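Local coordinates for DNA damage response protein Rtt109, putative (Neosartorya fumigata, PDB 5ZB9), which probably transfers the acetyl group of acetyl-CoA to lysine side chains of histones, histone H3 among them, at residues K93-G98 against P155-L160; K108-R113 against I166-R171; I115-L120 against I173-R178; S137-A142 against R314-L319. One frame throughout, in Å; residues are numbered along the deposited sequence. Where two conformers were deposited one is given.

How the contacts relate
All four contacts belong to the acetyltransferase fold and interleave along the chain: every first segment lies between residues 93 and 142, every second one after it, in the same order. Contacts 2 and 3 are successive parts of one interface between helices 111-127 and 162-177, centres about 10 Å apart. Contacts 1 and 4 sit on strands 86-96 and 133-140, neighbours in the central sheet, centres about 17 Å apart. Helix 162-177 ties the set together: Trp169 packs on Ala94, Leu138 and Ala140, while Ile173 meets Leu319. Contacts 1 and 2 hold Ala94, Ser96, Leu112, Arg113, His158, Trp168 and Arg171, which bind CoA when it is present.

Contact 1. Residues K93-G98 against P155-L160; sequences KADSTG and PEKHVL
Lys157 reaches back over the end of strand 86-96, and its ammonium group forms a salt bridge with Asp95, NZ to OD1 3.2 Å. The two side chains cross at about a right angle, and NZ comes down on OD1 from above the carboxylate plane, 41° out of it. Lys157 NZ also hydrogen-bonds to Ser151 OG, and a weak bond to Ser96 O, 3.1 Å, adds to the grip. From the same face as NZ the backbone N of Ser96 donates to Asp95 OD1, at 3.0 Å, so that one carboxylate oxygen takes two bonds. The lysine chain is extended throughout, CG being anti to the backbone N (chi1 -180°), and its methylenes run past Ser96 OG and Thr97 O. At its root the backbones pack closely, with Gly98 CA 3.7 Å from Lys157 CA. Here the loop leading into helix 162-177 lies against the strand end at the CoA site of the acetyltransferase fold, empty of CoA in this model, to which Ala94, Ser96 and His158 contribute. Glu156 CB touches Gly98 O at 3.4 Å. Farther out, Asn154 ND2 bonds to Thr97 O, fastening the same loop to the strand end.

Contact 2. Residues K108-R113 against I166-R171; sequences KVSLLR and IKWWCR
In Trp168 and Arg113, which touch, CG is anti to the backbone N, with chi1 at -172° in the tryptophan and 178° in the arginine. The indole, turned roughly perpendicular at chi2 (84°), extends from helix 162-177 to the first turn of helix 111-127. Its benzo corner does most of the touching: CZ2 lies 3.6 Å from Arg113 N, in an oblique approach, and 4.1 Å from Leu112 CB. Ser110 OG stands at the indole edge, in the ring plane, 3.7 Å from Trp168 NE1. Ser110 is the N-cap residue of helix 111-127, its OG accepting a weak bond of 3.4 Å from Arg113 N. Beyond the ring, the Arg113 chain runs straight to CD and lays this atom against Arg171 CB at 3.8 Å before bending at chi3. A water joins the Arg113 guanidinium to the backbone of the other helix: Arg113 NH1 donates to it at 2.7 Å, in the guanidinium plane, and the water donates to Arg171 O at 3.0 Å. Leu112, Arg113, Trp168 and Arg171 all bind CoA in this protein, though none is bound here; the contact probably lines part of that site. Toward the sheet, Leu112 packs on Ser96 of strand 86-96, and Trp168 reaches Ser116 one turn along helix 111-127. Behind it, CZ3 of Trp168 sits over the centre of the Trp169 ring, which in turn packs on strands 86-96 and 133-140.

Contact 3. Residues I115-L120 against I173-R178; sequences ISNAFL and IDPILR
Leu120 and Ile176 make the closest apolar contact between these two segments, with Leu120 CB 3.7 Å from Ile176 CD1. Ile176 CG1 is anti to the carbonyl carbon (chi1 -53°) and chi2 continues extended (-175°), which carries CD1 to the leucine and near Asn117 O. Leu120 CD1 also meets Ile173 CD1, at 4.1 Å, the two chains crossing obliquely. The mixed contacts fall to Asn117, whose amide is set between a proline and an isoleucine. Its ND2 abuts the Pro175 ring near CG, at 3.2 Å, while OD1 lies 3.6 Å from Ile176 CG1; the two side chains lie alongside each other and run in opposing senses. No hydrogen bond crosses between the segments. Asp174 forms a salt bridge with Arg178, the residue just past the helix, OD1 to NE 2.9 Å, on the syn side but tilted from the carboxylate plane. Pro175 lacks an N-H for the preceding turn, and the helix is kinked there. The segment axes run 9.4 Å apart and cross at -38° with the same general N-to-C sense. In this acetyltransferase domain the two helices pack side by side against the central sheet: helix 111-127 on strands 50-61 and 71-82, helix 162-177 on strand 317-324.

Contact 4. Residues S137-A142 against R314-L319; sequences SLFARA and RLVGFL
Leu319 O is gripped by two donors of the opposite strand, Ser137 OG at 3.1 Å and Leu138 N at 3.2 Å. Ser137 OG gets there by standing anti to its backbone N (chi1 -174°). Leu319 N returns a bond to Leu138 O, and the ladder continues through Ala140, whose N donates to Gly317 O at 2.7 Å and whose O accepts from Gly317 N. Phe139 and Phe318 form the non-hydrogen-bonded pair between these two. Phe139 CB packs 3.6 Å from Phe318 CD1, and Val316 CG2 lies over one face of the Phe318 ring, offset toward its rim. On the other face of the sheet Leu138 and Leu319 lie side by side, pointing the same way, and Trp169 of helix 162-177 packs on Leu138 and Ala140. Past the strand ends the guanidinium groups of Arg141 and Arg314 stack offset, with Arg141 NH2 over one face of the Arg314 group; the planes are 15° apart and the centres 4.7 Å, the side chains crossing at about a right angle. Arg314 NH2 meanwhile donates to Ala142 O at 2.7 Å, the acceptor lying at the edge of its guanidinium, and a water links NH1 to the same oxygen. This antiparallel pairing joins strand 317-324 to the central sheet. The stacked like charges are expected to repel; the carboxylate of Asp162, salt-bridged to Arg314 NE, may offset part of this.

Contact 1. Residues K93-G98 against P155-L160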
# COMPACT_ATOMS: atom_id res chain seq x y z
N LYS A 93 -1.57 6.03 -3.50
CA LYS A 93 -1.47 7.48 -3.37
C LYS A 93 -1.53 7.91 -1.91
O LYS A 93 -2.27 7.33 -1.11
CB LYS A 93 -2.61 8.18 -4.14
CG LYS A 93 -2.56 8.02 -5.65
CD LYS A 93 -3.91 8.37 -6.30
CE LYS A 93 -3.89 8.00 -7.78
NZ LYS A 93 -5.25 7.89 -8.36
N ALA A 94 -0.76 8.93 -1.57
CA ALA A 94 -0.81 9.51 -0.23
C ALA A 94 -0.20 10.90 -0.28
O ALA A 94 0.98 11.04 -0.54
CB ALA A 94 -0.09 8.64 0.77
N ASP A 95 -1.02 11.91 -0.05
CA ASP A 95 -0.54 13.28 -0.07
C ASP A 95 -1.20 14.09 1.02
O ASP A 95 -2.26 13.72 1.52
CB ASP A 95 -0.81 13.93 -1.43
CG ASP A 95 0.28 14.92 -1.84
OD1 ASP A 95 1.18 15.20 -1.01
OD2 ASP A 95 0.23 15.43 -2.98
N SER A 96 -0.56 15.19 1.41
CA SER A 96 -1.16 16.14 2.34
C SER A 96 -1.38 17.44 1.59
O SER A 96 -0.92 17.59 0.47
CB SER A 96 -0.26 16.37 3.54
OG SER A 96 0.95 16.97 3.13
N THR A 97 -2.10 18.37 2.21
CA THR A 97 -2.38 19.64 1.55
C THR A 97 -1.54 20.74 2.17
O THR A 97 -1.22 21.73 1.52
CB THR A 97 -3.86 20.00 1.64
OG1 THR A 97 -4.28 19.97 3.01
CG2 THR A 97 -4.69 19.02 0.84
N GLY A 98 -1.18 20.56 3.43
CA GLY A 98 -0.37 21.53 4.14
C GLY A 98 -1.19 22.42 5.04
O GLY A 98 -0.67 23.38 5.60
N PRO A 155 3.09 27.42 1.35
CA PRO A 155 4.34 27.52 2.13
C PRO A 155 4.31 26.69 3.41
O PRO A 155 5.35 26.50 4.03
CB PRO A 155 4.43 29.01 2.45
CG PRO A 155 3.58 29.68 1.41
CD PRO A 155 2.46 28.73 1.16
N GLU A 156 3.14 26.21 3.79
CA GLU A 156 2.99 25.46 5.04
C GLU A 156 3.06 23.95 4.83
O GLU A 156 3.12 23.19 5.80
CB GLU A 156 1.67 25.83 5.71
CG GLU A 156 1.62 27.27 6.17
CD GLU A 156 2.69 27.56 7.20
OE1 GLU A 156 2.79 26.79 8.18
OE2 GLU A 156 3.42 28.56 7.02
N LYS A 157 3.05 23.52 3.58
CA LYS A 157 3.16 22.11 3.26
C LYS A 157 4.61 21.67 3.35
O LYS A 157 5.45 22.13 2.58
CB LYS A 157 2.60 21.81 1.86
CG LYS A 157 2.69 20.35 1.47
CD LYS A 157 2.06 20.10 0.11
CE LYS A 157 2.01 18.62 -0.21
NZ LYS A 157 1.33 18.37 -1.52
N HIS A 158 4.91 20.79 4.30
CA HIS A 158 6.27 20.29 4.46
C HIS A 158 6.40 18.87 3.93
O HIS A 158 5.76 17.95 4.43
CB HIS A 158 6.69 20.36 5.93
CG HIS A 158 6.91 21.76 6.43
ND1 HIS A 158 7.09 22.83 5.58
CD2 HIS A 158 6.97 22.26 7.69
CE1 HIS A 158 7.25 23.93 6.30
NE2 HIS A 158 7.18 23.61 7.58
N VAL A 159 7.25 18.72 2.91
CA VAL A 159 7.46 17.43 2.25
C VAL A 159 8.80 16.82 2.67
O VAL A 159 9.76 17.53 2.94
CB VAL A 159 7.40 17.58 0.71
CG1 VAL A 159 7.46 16.22 0.01
CG2 VAL A 159 6.12 18.32 0.31
N LEU A 160 8.83 15.49 2.73
CA LEU A 160 10.05 14.76 3.03
C LEU A 160 10.80 14.38 1.75
O LEU A 160 10.19 14.28 0.69
CB LEU A 160 9.71 13.50 3.83
CG LEU A 160 8.97 13.72 5.15
CD1 LEU A 160 8.50 12.40 5.71
CD2 LEU A 160 9.87 14.44 6.13

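Contact 2. Residues K108-R113 against I166-R171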
# COMPACT_ATOMS: atom_id res chain seq x y z
N LYS A 108 1.83 16.89 18.68
CA LYS A 108 3.08 16.80 17.95
C LYS A 108 3.30 15.48 17.19
O LYS A 108 4.06 15.45 16.21
CB LYS A 108 4.26 17.03 18.91
CG LYS A 108 4.28 18.42 19.53
CD LYS A 108 5.60 18.70 20.23
CE LYS A 108 5.72 20.16 20.64
NZ LYS A 108 7.07 20.47 21.20
N VAL A 109 2.66 14.40 17.64
CA VAL A 109 2.72 13.13 16.91
C VAL A 109 2.20 13.36 15.49
O VAL A 109 1.29 14.16 15.28
CB VAL A 109 1.90 12.02 17.60
CG1 VAL A 109 2.59 11.54 18.88
CG2 VAL A 109 0.48 12.50 17.89
N SER A 110 2.80 12.68 14.51
CA SER A 110 2.35 12.85 13.14
C SER A 110 0.94 12.28 13.03
O SER A 110 0.76 11.06 13.02
CB SER A 110 3.30 12.18 12.12
OG SER A 110 2.98 12.51 10.76
N LEU A 111 -0.05 13.16 12.98
CA LEU A 111 -1.42 12.76 12.73
C LEU A 111 -1.50 11.97 11.44
O LEU A 111 -2.24 11.00 11.35
CB LEU A 111 -2.35 13.96 12.67
CG LEU A 111 -2.63 14.62 14.01
CD1 LEU A 111 -3.55 15.83 13.83
CD2 LEU A 111 -3.23 13.60 14.97
N LEU A 112 -0.73 12.40 10.44
CA LEU A 112 -0.76 11.73 9.15
C LEU A 112 -0.25 10.29 9.29
O LEU A 112 -0.79 9.38 8.64
CB LEU A 112 0.04 12.50 8.11
CG LEU A 112 -0.32 13.98 7.95
CD1 LEU A 112 0.26 14.54 6.67
CD2 LEU A 112 -1.83 14.19 7.99
N ARG A 113 0.74 10.07 10.14
CA ARG A 113 1.23 8.71 10.36
C ARG A 113 0.16 7.88 11.05
O ARG A 113 -0.10 6.74 10.65
CB ARG A 113 2.52 8.70 11.20
CG ARG A 113 3.05 7.29 11.50
CD ARG A 113 4.39 7.29 12.25
NE ARG A 113 4.35 8.01 13.53
CZ ARG A 113 3.71 7.60 14.62
NH1 ARG A 113 3.03 6.45 14.61
NH2 ARG A 113 3.73 8.33 15.72
N ILE A 166 10.96 6.88 3.14
CA ILE A 166 11.18 5.47 3.43
C ILE A 166 11.13 5.21 4.94
O ILE A 166 10.47 4.26 5.38
CB ILE A 166 12.52 4.99 2.83
CG1 ILE A 166 12.50 5.12 1.31
CG2 ILE A 166 12.80 3.54 3.23
CD1 ILE A 166 13.87 5.03 0.65
N LYS A 167 11.79 6.03 5.75
CA LYS A 167 11.72 5.85 7.20
C LYS A 167 10.30 6.07 7.71
O LYS A 167 9.85 5.36 8.61
CB LYS A 167 12.67 6.79 7.93
CG LYS A 167 14.13 6.45 7.70
CD LYS A 167 15.05 7.44 8.39
CE LYS A 167 16.48 7.29 7.87
NZ LYS A 167 17.47 8.16 8.57
N TRP A 168 9.60 7.03 7.12
CA TRP A 168 8.24 7.37 7.54
C TRP A 168 7.30 6.18 7.32
O TRP A 168 6.57 5.78 8.22
CB TRP A 168 7.74 8.60 6.78
CG TRP A 168 6.43 9.16 7.27
CD1 TRP A 168 6.24 10.03 8.31
CD2 TRP A 168 5.13 8.91 6.72
NE1 TRP A 168 4.90 10.32 8.45
CE2 TRP A 168 4.20 9.65 7.48
CE3 TRP A 168 4.66 8.13 5.66
CZ2 TRP A 168 2.84 9.64 7.21
CZ3 TRP A 168 3.30 8.11 5.40
CH2 TRP A 168 2.40 8.86 6.17
N TRP A 169 7.34 5.62 6.12
CA TRP A 169 6.47 4.50 5.78
C TRP A 169 6.77 3.26 6.61
O TRP A 169 5.87 2.51 6.95
CB TRP A 169 6.58 4.18 4.28
CG TRP A 169 5.68 5.03 3.45
CD1 TRP A 169 6.05 5.95 2.50
CD2 TRP A 169 4.25 5.07 3.50
NE1 TRP A 169 4.94 6.53 1.95
CE2 TRP A 169 3.82 6.01 2.54
CE3 TRP A 169 3.29 4.39 4.26
CZ2 TRP A 169 2.47 6.29 2.32
CZ3 TRP A 169 1.96 4.67 4.04
CH2 TRP A 169 1.56 5.61 3.08
N CYS A 170 8.04 3.05 6.95
CA CYS A 170 8.36 1.94 7.85
C CYS A 170 7.73 2.17 9.23
O CYS A 170 7.27 1.21 9.85
CB CYS A 170 9.87 1.75 7.96
SG CYS A 170 10.62 1.17 6.42
N ARG A 171 7.69 3.42 9.70
CA ARG A 171 7.09 3.72 11.00
C ARG A 171 5.57 3.56 10.95
O ARG A 171 4.94 3.28 11.95
CB ARG A 171 7.47 5.14 11.45
CG ARG A 171 8.92 5.29 11.91
CD ARG A 171 9.17 6.67 12.50
NE ARG A 171 8.99 7.73 11.51
CZ ARG A 171 9.98 8.35 10.88
NH1 ARG A 171 9.71 9.28 9.98
NH2 ARG A 171 11.24 8.03 11.15
O HOH W 1 2.38 4.39 12.93

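Contact 3. Residues I115-L120 against I173-R178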
# COMPACT_ATOMS: atom_id res chain seq x y z
N ILE A 115 -3.12 8.31 11.07
CA ILE A 115 -4.21 8.07 10.15
C ILE A 115 -3.88 6.95 9.16
O ILE A 115 -4.67 6.01 9.01
CB ILE A 115 -4.57 9.36 9.38
CG1 ILE A 115 -5.14 10.41 10.34
CG2 ILE A 115 -5.57 9.06 8.27
CD1 ILE A 115 -5.36 11.75 9.70
N SER A 116 -2.72 7.04 8.51
CA SER A 116 -2.28 6.03 7.55
C SER A 116 -2.21 4.62 8.16
O SER A 116 -2.62 3.65 7.53
CB SER A 116 -0.91 6.40 6.98
OG SER A 116 -0.91 7.71 6.46
N ASN A 117 -1.67 4.55 9.36
CA ASN A 117 -1.59 3.34 10.17
C ASN A 117 -2.99 2.76 10.42
O ASN A 117 -3.25 1.58 10.19
CB ASN A 117 -0.87 3.68 11.49
CG ASN A 117 -0.58 2.47 12.37
OD1 ASN A 117 -1.27 1.46 12.33
ND2 ASN A 117 0.44 2.60 13.20
N ALA A 118 -3.90 3.61 10.89
CA ALA A 118 -5.25 3.20 11.22
C ALA A 118 -6.01 2.71 10.00
O ALA A 118 -6.70 1.69 10.07
CB ALA A 118 -6.00 4.34 11.90
N PHE A 119 -5.90 3.44 8.90
CA PHE A 119 -6.57 3.06 7.65
C PHE A 119 -6.07 1.70 7.12
O PHE A 119 -6.88 0.83 6.78
CB PHE A 119 -6.38 4.15 6.59
CG PHE A 119 -7.28 4.01 5.39
CD1 PHE A 119 -8.62 3.71 5.54
CD2 PHE A 119 -6.78 4.20 4.10
CE1 PHE A 119 -9.45 3.59 4.42
CE2 PHE A 119 -7.59 4.07 2.99
CZ PHE A 119 -8.93 3.77 3.15
N LEU A 120 -4.76 1.51 7.07
CA LEU A 120 -4.18 0.23 6.66
C LEU A 120 -4.59 -0.90 7.61
O LEU A 120 -5.01 -1.97 7.17
CB LEU A 120 -2.66 0.33 6.57
CG LEU A 120 -2.12 1.19 5.43
CD1 LEU A 120 -0.61 1.29 5.47
CD2 LEU A 120 -2.57 0.63 4.09
N ILE A 173 4.12 1.20 9.08
CA ILE A 173 3.98 -0.24 9.01
C ILE A 173 4.32 -0.94 10.34
O ILE A 173 3.68 -1.93 10.71
CB ILE A 173 4.86 -0.79 7.85
CG1 ILE A 173 4.21 -0.43 6.52
CG2 ILE A 173 5.11 -2.29 7.96
CD1 ILE A 173 2.77 -0.85 6.43
N ASP A 174 5.31 -0.42 11.06
CA ASP A 174 5.85 -1.09 12.26
C ASP A 174 4.78 -1.53 13.28
O ASP A 174 4.79 -2.68 13.70
CB ASP A 174 6.89 -0.20 12.95
CG ASP A 174 7.81 -0.98 13.87
OD1 ASP A 174 8.25 -2.09 13.50
OD2 ASP A 174 8.10 -0.49 14.98
N PRO A 175 3.84 -0.64 13.66
CA PRO A 175 2.84 -1.10 14.65
C PRO A 175 1.87 -2.14 14.10
O PRO A 175 1.36 -2.96 14.87
CB PRO A 175 2.10 0.19 15.02
CG PRO A 175 3.00 1.29 14.62
CD PRO A 175 3.69 0.80 13.39
N ILE A 176 1.61 -2.11 12.80
CA ILE A 176 0.78 -3.15 12.21
C ILE A 176 1.51 -4.47 12.31
O ILE A 176 0.95 -5.47 12.76
CB ILE A 176 0.46 -2.87 10.74
CG1 ILE A 176 -0.14 -1.48 10.59
CG2 ILE A 176 -0.49 -3.92 10.20
CD1 ILE A 176 -0.59 -1.17 9.18
N LEU A 177 2.78 -4.44 11.88
CA LEU A 177 3.67 -5.59 11.92
C LEU A 177 3.68 -6.24 13.31
O LEU A 177 3.58 -7.45 13.44
CB LEU A 177 5.09 -5.17 11.52
CG LEU A 177 6.28 -6.08 11.85
CD1 LEU A 177 6.26 -7.37 11.06
CD2 LEU A 177 7.59 -5.34 11.63
N ARG A 178 3.76 -5.41 14.34
CA ARG A 178 4.02 -5.91 15.68
C ARG A 178 2.76 -6.29 16.46
O ARG A 178 2.83 -6.59 17.64
CB ARG A 178 4.83 -4.88 16.45
CG ARG A 178 6.22 -4.75 15.88
CD ARG A 178 7.10 -3.85 16.70
NE ARG A 178 8.36 -3.60 16.01
CZ ARG A 178 9.40 -4.42 16.05
NH1 ARG A 178 9.33 -5.54 16.75
NH2 ARG A 178 10.51 -4.11 15.40

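Contact 4. Residues S137-A142 against R314-L319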
# COMPACT_ATOMS: atom_id res chain seq x y z
N SER A 137 1.73 -3.63 0.84
CA SER A 137 2.85 -3.25 0.01
C SER A 137 2.76 -1.79 -0.42
O SER A 137 1.68 -1.21 -0.50
CB SER A 137 2.93 -4.17 -1.21
OG SER A 137 4.09 -3.92 -1.98
N LEU A 138 3.92 -1.21 -0.72
CA LEU A 138 4.02 0.17 -1.19
C LEU A 138 5.42 0.44 -1.69
O LEU A 138 6.36 -0.28 -1.34
CB LEU A 138 3.66 1.15 -0.06
CG LEU A 138 4.61 1.17 1.15
CD1 LEU A 138 5.81 2.13 0.96
CD2 LEU A 138 3.84 1.51 2.42
N PHE A 139 5.58 1.48 -2.50
CA PHE A 139 6.91 1.98 -2.80
C PHE A 139 7.01 3.39 -2.24
O PHE A 139 6.04 4.13 -2.23
CB PHE A 139 7.23 1.93 -4.31
CG PHE A 139 6.40 2.87 -5.15
CD1 PHE A 139 5.23 2.42 -5.75
CD2 PHE A 139 6.81 4.18 -5.36
CE1 PHE A 139 4.47 3.29 -6.55
CE2 PHE A 139 6.05 5.04 -6.16
CZ PHE A 139 4.89 4.60 -6.75
N ALA A 140 8.18 3.74 -1.73
CA ALA A 140 8.35 5.03 -1.07
C ALA A 140 9.33 5.90 -1.84
O ALA A 140 10.48 5.52 -2.04
CB ALA A 140 8.83 4.84 0.36
N ARG A 141 8.86 7.07 -2.26
CA ARG A 141 9.70 8.07 -2.92
C ARG A 141 8.98 9.40 -2.98
O ARG A 141 7.76 9.44 -3.11
CB ARG A 141 10.10 7.61 -4.32
CG ARG A 141 8.96 7.57 -5.33
CD ARG A 141 9.43 6.97 -6.65
NE ARG A 141 10.51 7.77 -7.22
CZ ARG A 141 10.35 8.64 -8.21
NH1 ARG A 141 9.16 8.81 -8.76
NH2 ARG A 141 11.40 9.32 -8.66
N ALA A 142 9.73 10.49 -2.87
CA ALA A 142 9.17 11.83 -3.06
C ALA A 142 8.81 12.03 -4.53
O ALA A 142 9.61 11.71 -5.41
CB ALA A 142 10.14 12.89 -2.60
N ARG A 314 18.58 10.18 -6.20
CA ARG A 314 17.23 9.70 -5.94
C ARG A 314 17.23 8.29 -5.34
O ARG A 314 18.07 7.46 -5.68
CB ARG A 314 16.38 9.73 -7.21
CG ARG A 314 16.22 11.10 -7.85
CD ARG A 314 15.70 12.14 -6.86
NE ARG A 314 14.50 11.69 -6.15
CZ ARG A 314 13.26 11.91 -6.57
NH1 ARG A 314 13.04 12.58 -7.69
NH2 ARG A 314 12.23 11.46 -5.85
N LEU A 315 16.29 8.02 -4.43
CA LEU A 315 16.09 6.66 -3.94
C LEU A 315 14.61 6.31 -3.94
O LEU A 315 13.75 7.19 -3.86
CB LEU A 315 16.66 6.49 -2.53
CG LEU A 315 18.17 6.59 -2.31
CD1 LEU A 315 18.50 6.51 -0.83
CD2 LEU A 315 18.91 5.50 -3.09
N VAL A 316 14.31 5.02 -4.05
CA VAL A 316 12.97 4.53 -3.78
C VAL A 316 13.10 3.28 -2.93
O VAL A 316 14.00 2.46 -3.12
CB VAL A 316 12.17 4.25 -5.09
CG1 VAL A 316 13.05 3.63 -6.14
CG2 VAL A 316 10.97 3.37 -4.82
N GLY A 317 12.22 3.15 -1.94
CA GLY A 317 12.19 1.95 -1.13
C GLY A 317 10.97 1.11 -1.48
O GLY A 317 9.89 1.65 -1.71
N PHE A 318 11.15 -0.20 -1.52
CA PHE A 318 10.03 -1.10 -1.74
C PHE A 318 9.76 -1.90 -0.48
O PHE A 318 10.66 -2.52 0.08
CB PHE A 318 10.30 -2.02 -2.93
CG PHE A 318 10.62 -1.28 -4.19
CD1 PHE A 318 9.61 -0.73 -4.96
CD2 PHE A 318 11.93 -1.11 -4.60
CE1 PHE A 318 9.90 -0.03 -6.11
CE2 PHE A 318 12.23 -0.42 -5.76
CZ PHE A 318 11.20 0.12 -6.52
N LEU A 319 8.51 -1.87 -0.04
CA LEU A 319 8.14 -2.46 1.22
C LEU A 319 7.06 -3.54 1.07
O LEU A 319 6.05 -3.34 0.39
CB LEU A 319 7.67 -1.37 2.17
CG LEU A 319 7.44 -1.76 3.62
CD1 LEU A 319 8.76 -2.16 4.21
CD2 LEU A 319 6.90 -0.57 4.37
O HOH W 2 13.08 8.05 -6.43
O HOH W 3 9.98 12.89 -8.08